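Local structure of acetyl xylan esterase (6AGQ) at residues A[164-169]-A[198-203]; A[119-124]-A[154-159]. The protein probably hydrolyses acetyl ester groups on xylan and related acetylated substrates, as a cold-active esterase of the alpha/beta-hydrolase class. One frame throughout, in Å; residues are numbered along the deposited sequence.

Contact 1 (A[164-169]-A[198-203])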
loop_
_atom_site.group_PDB
_atom_site.type_symbol
_atom_site.label_atom_id
_atom_site.label_comp_id
_atom_site.label_asym_id
_atom_site.label_seq_id
_atom_site.Cartn_x
_atom_site.Cartn_y
_atom_site.Cartn_z
ATOM N N ALA A 164 -21.940 -16.566 -31.918
ATOM C CA ALA A 164 -22.133 -15.148 -32.245
ATOM C C ALA A 164 -21.869 -14.826 -33.733
ATOM O O ALA A 164 -22.507 -13.988 -34.326
ATOM C CB ALA A 164 -21.275 -14.269 -31.356
ATOM N N LEU A 165 -20.924 -15.508 -34.353
ATOM C CA LEU A 165 -20.719 -15.335 -35.808
ATOM C C LEU A 165 -21.879 -15.963 -36.585
ATOM O O LEU A 165 -22.286 -15.392 -37.578
ATOM C CB LEU A 165 -19.423 -15.954 -36.281
ATOM C CG LEU A 165 -18.179 -15.612 -35.470
ATOM C CD1 LEU A 165 -17.004 -16.513 -35.879
ATOM C CD2 LEU A 165 -17.851 -14.129 -35.566
ATOM N N ASP A 166 -22.421 -17.105 -36.122
ATOM C CA ASP A 166 -23.678 -17.707 -36.686
ATOM C C ASP A 166 -24.830 -16.705 -36.554
ATOM O O ASP A 166 -25.646 -16.594 -37.446
ATOM C CB ASP A 166 -24.177 -19.025 -35.959
ATOM C CG ASP A 166 -23.171 -20.230 -36.013
ATOM O OD1 ASP A 166 -22.215 -20.208 -36.803
ATOM O OD2 ASP A 166 -23.365 -21.230 -35.244
ATOM N N PHE A 167 -24.939 -16.033 -35.415
ATOM C CA PHE A 167 -26.010 -15.028 -35.262
ATOM C C PHE A 167 -25.852 -13.879 -36.260
ATOM O O PHE A 167 -26.821 -13.563 -36.986
ATOM C CB PHE A 167 -26.109 -14.437 -33.868
ATOM C CG PHE A 167 -27.141 -13.324 -33.757
ATOM C CD1 PHE A 167 -28.493 -13.621 -33.625
ATOM C CD2 PHE A 167 -26.749 -11.958 -33.838
ATOM C CE1 PHE A 167 -29.432 -12.586 -33.563
ATOM C CE2 PHE A 167 -27.672 -10.920 -33.753
ATOM C CZ PHE A 167 -29.020 -11.227 -33.611
ATOM N N VAL A 168 -24.679 -13.245 -36.322
ATOM C CA VAL A 168 -24.582 -12.129 -37.235
ATOM C C VAL A 168 -24.766 -12.577 -38.676
ATOM O O VAL A 168 -25.360 -11.825 -39.460
ATOM C CB VAL A 168 -23.339 -11.210 -37.060
ATOM C CG1 VAL A 168 -23.368 -10.572 -35.684
ATOM C CG2 VAL A 168 -22.000 -11.878 -37.357
ATOM N N CYS A 169 -24.280 -13.771 -39.034
ATOM C CA CYS A 169 -24.452 -14.274 -40.424
ATOM C C CYS A 169 -25.910 -14.616 -40.775
ATOM O O CYS A 169 -26.332 -14.470 -41.913
ATOM C CB CYS A 169 -23.572 -15.477 -40.695
ATOM S SG CYS A 169 -21.858 -14.968 -40.795
ATOM N N ASP A 198 -12.562 -20.260 -36.698
ATOM C CA ASP A 198 -13.563 -20.024 -37.727
ATOM C C ASP A 198 -12.961 -19.272 -38.857
ATOM O O ASP A 198 -12.252 -18.309 -38.614
ATOM C CB ASP A 198 -14.732 -19.196 -37.136
ATOM C CG ASP A 198 -16.031 -19.341 -37.938
ATOM O OD1 ASP A 198 -16.813 -20.272 -37.635
ATOM O OD2 ASP A 198 -16.295 -18.527 -38.871
ATOM N N SER A 199 -13.284 -19.655 -40.084
ATOM C CA SER A 199 -12.754 -18.991 -41.299
ATOM C C SER A 199 -13.411 -17.702 -41.709
ATOM O O SER A 199 -12.945 -17.090 -42.665
ATOM C CB SER A 199 -12.905 -19.877 -42.542
ATOM O OG SER A 199 -12.360 -21.129 -42.323
ATOM N N ARG A 200 -14.541 -17.357 -41.114
ATOM C CA ARG A 200 -15.364 -16.254 -41.647
ATOM C C ARG A 200 -14.810 -14.828 -41.364
ATOM O O ARG A 200 -14.935 -13.952 -42.233
ATOM C CB ARG A 200 -16.845 -16.367 -41.213
ATOM C CG ARG A 200 -17.638 -17.458 -41.973
ATOM C CD ARG A 200 -18.966 -17.803 -41.295
ATOM N NE ARG A 200 -18.806 -18.376 -39.925
ATOM C CZ ARG A 200 -19.803 -18.772 -39.130
ATOM N NH1 ARG A 200 -21.059 -18.689 -39.530
ATOM N NH2 ARG A 200 -19.553 -19.268 -37.915
ATOM N N PRO A 201 -14.268 -14.576 -40.159
ATOM C CA PRO A 201 -13.823 -13.215 -39.840
ATOM C C PRO A 201 -12.714 -12.760 -40.755
ATOM O O PRO A 201 -11.801 -13.519 -41.038
ATOM C CB PRO A 201 -13.321 -13.326 -38.394
ATOM C CG PRO A 201 -13.942 -14.554 -37.862
ATOM C CD PRO A 201 -14.095 -15.481 -39.005
ATOM N N LYS A 202 -12.850 -11.538 -41.272
ATOM C CA LYS A 202 -11.884 -10.950 -42.133
ATOM C C LYS A 202 -10.801 -10.139 -41.373
ATOM O O LYS A 202 -9.637 -10.095 -41.811
ATOM C CB LYS A 202 -12.621 -10.056 -43.059
ATOM C CG LYS A 202 -11.788 -9.566 -44.179
ATOM C CD LYS A 202 -12.556 -8.477 -44.866
ATOM C CE LYS A 202 -11.841 -8.065 -46.129
ATOM N NZ LYS A 202 -12.744 -7.125 -46.842
ATOM N N LEU A 203 -11.201 -9.513 -40.270
ATOM C CA LEU A 203 -10.307 -8.767 -39.405
ATOM C C LEU A 203 -10.380 -9.279 -37.972
ATOM O O LEU A 203 -11.443 -9.673 -37.528
ATOM C CB LEU A 203 -10.711 -7.302 -39.368
ATOM C CG LEU A 203 -10.168 -6.295 -40.314
ATOM C CD1 LEU A 203 -10.019 -6.824 -41.704
ATOM C CD2 LEU A 203 -11.018 -5.055 -40.281
#
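The guanidinium of Arg200 has the CB of Leu165 over one face, 3.7 Å above its plane and displaced toward the rim, while the carboxylates of Asp166 and Asp198 meet its edge. Asp166 belongs to helix 153-170; Asp198 and Arg200 lie in the loop that leads from helix 186-197 into strand 203-207, so the cation ties the helix to a connection of the alpha/beta-hydrolase fold. Across the contact, Arg200 NH2 gives a bond of 3.0 Å to Asp166 OD1, nearly in the guanidinium plane, and a weak bond from NH1 reaches the same oxygen. The two side chains cross at about a right angle, with their flat groups turned 50° against each other.

Within the loop, Arg200 grips Asp198 side-on. NE points almost straight at the syn lone pair of Asp198 OD2 (2.7 Å, 175° at the hydrogen), whereas NH2 meets Asp198 OD1 from above the carboxylate plane. The backbone N of Arg200 also donates to Asp198 OD2, closing an Asx turn. A bend at chi3 (-63°) turns NE out of the extended line of the chain, toward Asp198 OD2.

Leu165 and Asp198 reach tip to tip, Leu165 CD1 lying 3.6 Å from Asp198 CG, and the same methyl touches Pro201 CG at 4.1 Å. Beyond this contact Leu165 packs on Tyr92 and Val181 of the central sheet. One arginine thus bridges two carboxylates, and its positive charge would be expected to offset their mutual repulsion and favour the ionised form of both.

Contact 2 (A[119-124]-A[154-159])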
loop_
_atom_site.group_PDB
_atom_site.type_symbol
_atom_site.label_atom_id
_atom_site.label_comp_id
_atom_site.label_asym_id
_atom_site.label_seq_id
_atom_site.Cartn_x
_atom_site.Cartn_y
_atom_site.Cartn_z
ATOM N N ASP A 119 -22.679 -11.213 -23.706
ATOM C CA ASP A 119 -22.234 -11.751 -22.420
ATOM C C ASP A 119 -21.403 -13.055 -22.573
ATOM O O ASP A 119 -21.732 -13.899 -23.363
ATOM C CB ASP A 119 -23.412 -12.146 -21.602
ATOM C CG ASP A 119 -24.244 -10.954 -21.018
ATOM O OD1 ASP A 119 -23.778 -9.773 -20.928
ATOM O OD2 ASP A 119 -25.384 -11.282 -20.586
ATOM N N VAL A 120 -20.403 -13.229 -21.706
ATOM C CA VAL A 120 -19.630 -14.444 -21.532
ATOM C C VAL A 120 -20.334 -15.127 -20.369
ATOM O O VAL A 120 -20.615 -14.504 -19.357
ATOM C CB VAL A 120 -18.151 -14.162 -21.148
ATOM C CG1 VAL A 120 -17.398 -15.464 -20.852
ATOM C CG2 VAL A 120 -17.446 -13.373 -22.226
ATOM N N ARG A 121 -20.655 -16.393 -20.565
ATOM C CA ARG A 121 -21.517 -17.148 -19.707
ATOM C C ARG A 121 -21.154 -17.194 -18.193
ATOM O O ARG A 121 -20.021 -17.428 -17.796
ATOM C CB ARG A 121 -21.657 -18.548 -20.284
ATOM C CG ARG A 121 -20.332 -19.268 -20.405
ATOM C CD ARG A 121 -20.549 -20.740 -20.455
ATOM N NE ARG A 121 -21.361 -21.044 -21.624
ATOM C CZ ARG A 121 -22.132 -22.117 -21.739
ATOM N NH1 ARG A 121 -22.788 -22.315 -22.874
ATOM N NH2 ARG A 121 -22.210 -22.995 -20.719
ATOM N N GLY A 122 -22.099 -16.827 -17.337
ATOM C CA GLY A 122 -21.813 -16.858 -15.926
ATOM C C GLY A 122 -21.110 -15.649 -15.382
ATOM O O GLY A 122 -20.911 -15.596 -14.197
ATOM N N GLN A 123 -20.725 -14.667 -16.200
ATOM C CA GLN A 123 -20.001 -13.531 -15.656
ATOM C C GLN A 123 -20.934 -12.384 -15.198
ATOM O O GLN A 123 -22.039 -12.660 -14.801
ATOM C CB GLN A 123 -18.882 -13.116 -16.568
ATOM C CG GLN A 123 -17.939 -14.289 -16.769
ATOM C CD GLN A 123 -16.680 -13.940 -17.521
ATOM O OE1 GLN A 123 -16.414 -12.780 -17.781
ATOM N NE2 GLN A 123 -15.907 -14.954 -17.884
ATOM N N GLY A 124 -20.554 -11.117 -15.270
ATOM C CA GLY A 124 -21.305 -10.087 -14.570
ATOM C C GLY A 124 -22.571 -9.681 -15.271
ATOM O O GLY A 124 -22.936 -8.508 -15.220
ATOM N N TYR A 154 -13.813 -22.762 -20.655
ATOM C CA TYR A 154 -13.675 -22.015 -21.900
ATOM C C TYR A 154 -14.065 -22.809 -23.105
ATOM O O TYR A 154 -14.168 -22.200 -24.189
ATOM C CB TYR A 154 -12.316 -21.279 -22.068
ATOM C CG TYR A 154 -12.208 -19.983 -21.239
ATOM C CD1 TYR A 154 -12.856 -18.797 -21.645
ATOM C CD2 TYR A 154 -11.404 -19.938 -20.090
ATOM C CE1 TYR A 154 -12.790 -17.629 -20.886
ATOM C CE2 TYR A 154 -11.274 -18.768 -19.346
ATOM C CZ TYR A 154 -11.969 -17.621 -19.729
ATOM O OH TYR A 154 -11.842 -16.493 -18.993
ATOM N N LYS A 155 -14.367 -24.105 -22.971
ATOM C CA LYS A 155 -14.841 -24.816 -24.140
ATOM C C LYS A 155 -16.194 -24.268 -24.615
ATOM O O LYS A 155 -16.302 -23.822 -25.720
ATOM C CB LYS A 155 -14.935 -26.313 -23.926
ATOM C CG LYS A 155 -15.276 -27.064 -25.200
ATOM C CD LYS A 155 -15.481 -28.566 -24.954
ATOM C CE LYS A 155 -16.928 -28.935 -24.960
ATOM N NZ LYS A 155 -17.063 -30.348 -24.530
ATOM N N GLN A 156 -17.207 -24.306 -23.771
ATOM C CA GLN A 156 -18.480 -23.755 -24.112
ATOM C C GLN A 156 -18.414 -22.235 -24.333
ATOM O O GLN A 156 -19.148 -21.723 -25.198
ATOM C CB GLN A 156 -19.564 -24.125 -23.077
ATOM C CG GLN A 156 -20.038 -25.564 -23.200
ATOM C CD GLN A 156 -20.914 -25.801 -24.431
ATOM O OE1 GLN A 156 -21.619 -24.902 -24.895
ATOM N NE2 GLN A 156 -20.835 -26.998 -24.985
ATOM N N VAL A 157 -17.491 -21.505 -23.679
ATOM C CA VAL A 157 -17.341 -20.055 -24.003
ATOM C C VAL A 157 -16.934 -19.832 -25.458
ATOM O O VAL A 157 -17.523 -18.982 -26.169
ATOM C CB VAL A 157 -16.372 -19.358 -23.001
ATOM C CG1 VAL A 157 -16.209 -17.898 -23.304
ATOM C CG2 VAL A 157 -16.907 -19.525 -21.575
ATOM N N TYR A 158 -15.935 -20.602 -25.937
ATOM C CA TYR A 158 -15.456 -20.430 -27.310
ATOM C C TYR A 158 -16.518 -20.800 -28.307
ATOM O O TYR A 158 -16.686 -20.141 -29.344
ATOM C CB TYR A 158 -14.178 -21.217 -27.598
ATOM C CG TYR A 158 -12.919 -20.669 -26.959
ATOM C CD1 TYR A 158 -12.953 -19.762 -25.906
ATOM C CD2 TYR A 158 -11.690 -21.087 -27.378
ATOM C CE1 TYR A 158 -11.791 -19.289 -25.326
ATOM C CE2 TYR A 158 -10.528 -20.644 -26.731
ATOM C CZ TYR A 158 -10.591 -19.750 -25.745
ATOM O OH TYR A 158 -9.469 -19.293 -25.123
ATOM N N LEU A 159 -17.259 -21.842 -28.004
ATOM C CA LEU A 159 -18.409 -22.187 -28.863
ATOM C C LEU A 159 -19.487 -21.100 -28.901
ATOM O O LEU A 159 -20.075 -20.862 -29.957
ATOM C CB LEU A 159 -19.028 -23.522 -28.378
ATOM C CG LEU A 159 -18.109 -24.709 -28.526
ATOM C CD1 LEU A 159 -18.763 -25.951 -27.945
ATOM C CD2 LEU A 159 -17.677 -24.992 -29.961
#
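Val120 and Val157 bring the two backbones to 6.5 Å between their CA atoms, where a type II beta turn from Val120 to Gln123 passes beside helix 153-170. The turn follows strand 114-118 of the alpha/beta-hydrolase sheet, and Gly122 adopts backbone angles (84°/-4°) at which a CB would press on the carbonyl oxygen of Arg121.

The valines touch methyl to methyl, Val120 CG1 to Val157 CG1 at 3.7 Å, and Val120 also packs on Leu190 and Gln186 of helix 186-197. Val157 presents its other methyl to the next residue of the turn: Val157 CG2 sits 3.6 Å from Arg121 CG, the two side chains sliding past each other in opposite directions. Arg121 CG lies between the backbone N and the carbonyl carbon (chi1 59°), a placement that sets it against this methyl. Farther out, the chains of Arg121 and Gln156 cross obliquely, which brings one face of the guanidinium against the base of the glutamine side chain.

The charge of Arg121 is met by three carboxylates around the contact: Asp160 at NE, Asp66 at NH1 and Asp129 at NH2. Together they would restrict rotation of the flat group and probably stabilise its positive charge in this buried setting. An alanine here would probably leave Asp66, Asp129 and Asp160 without their shared cation and open a gap beside Val157 CG2 and Gln156 CB. Gln156 CB itself sits 3.5 Å from Arg121 CZ, over the centre of the guanidinium face.

How the contacts relate
Helix 153-170 is common to both contacts, with its earlier turns in contact 2 and its later ones in contact 1. The centres are about 17 Å apart, and the nearest atoms remain about 5 Å from each other, so the contacts do not touch. Along the chain, contact 2 closes before contact 1 opens. Residues 119-124 follow strand 114-118, whereas 198-203 leads into strand 203-207; both strands belong to the same mixed sheet. One helix is therefore packed at different points along its length against two loops of the alpha/beta-hydrolase core, on the flank of the sheet that also carries helix 186-197, whose start belongs to a probable nucleophile elbow.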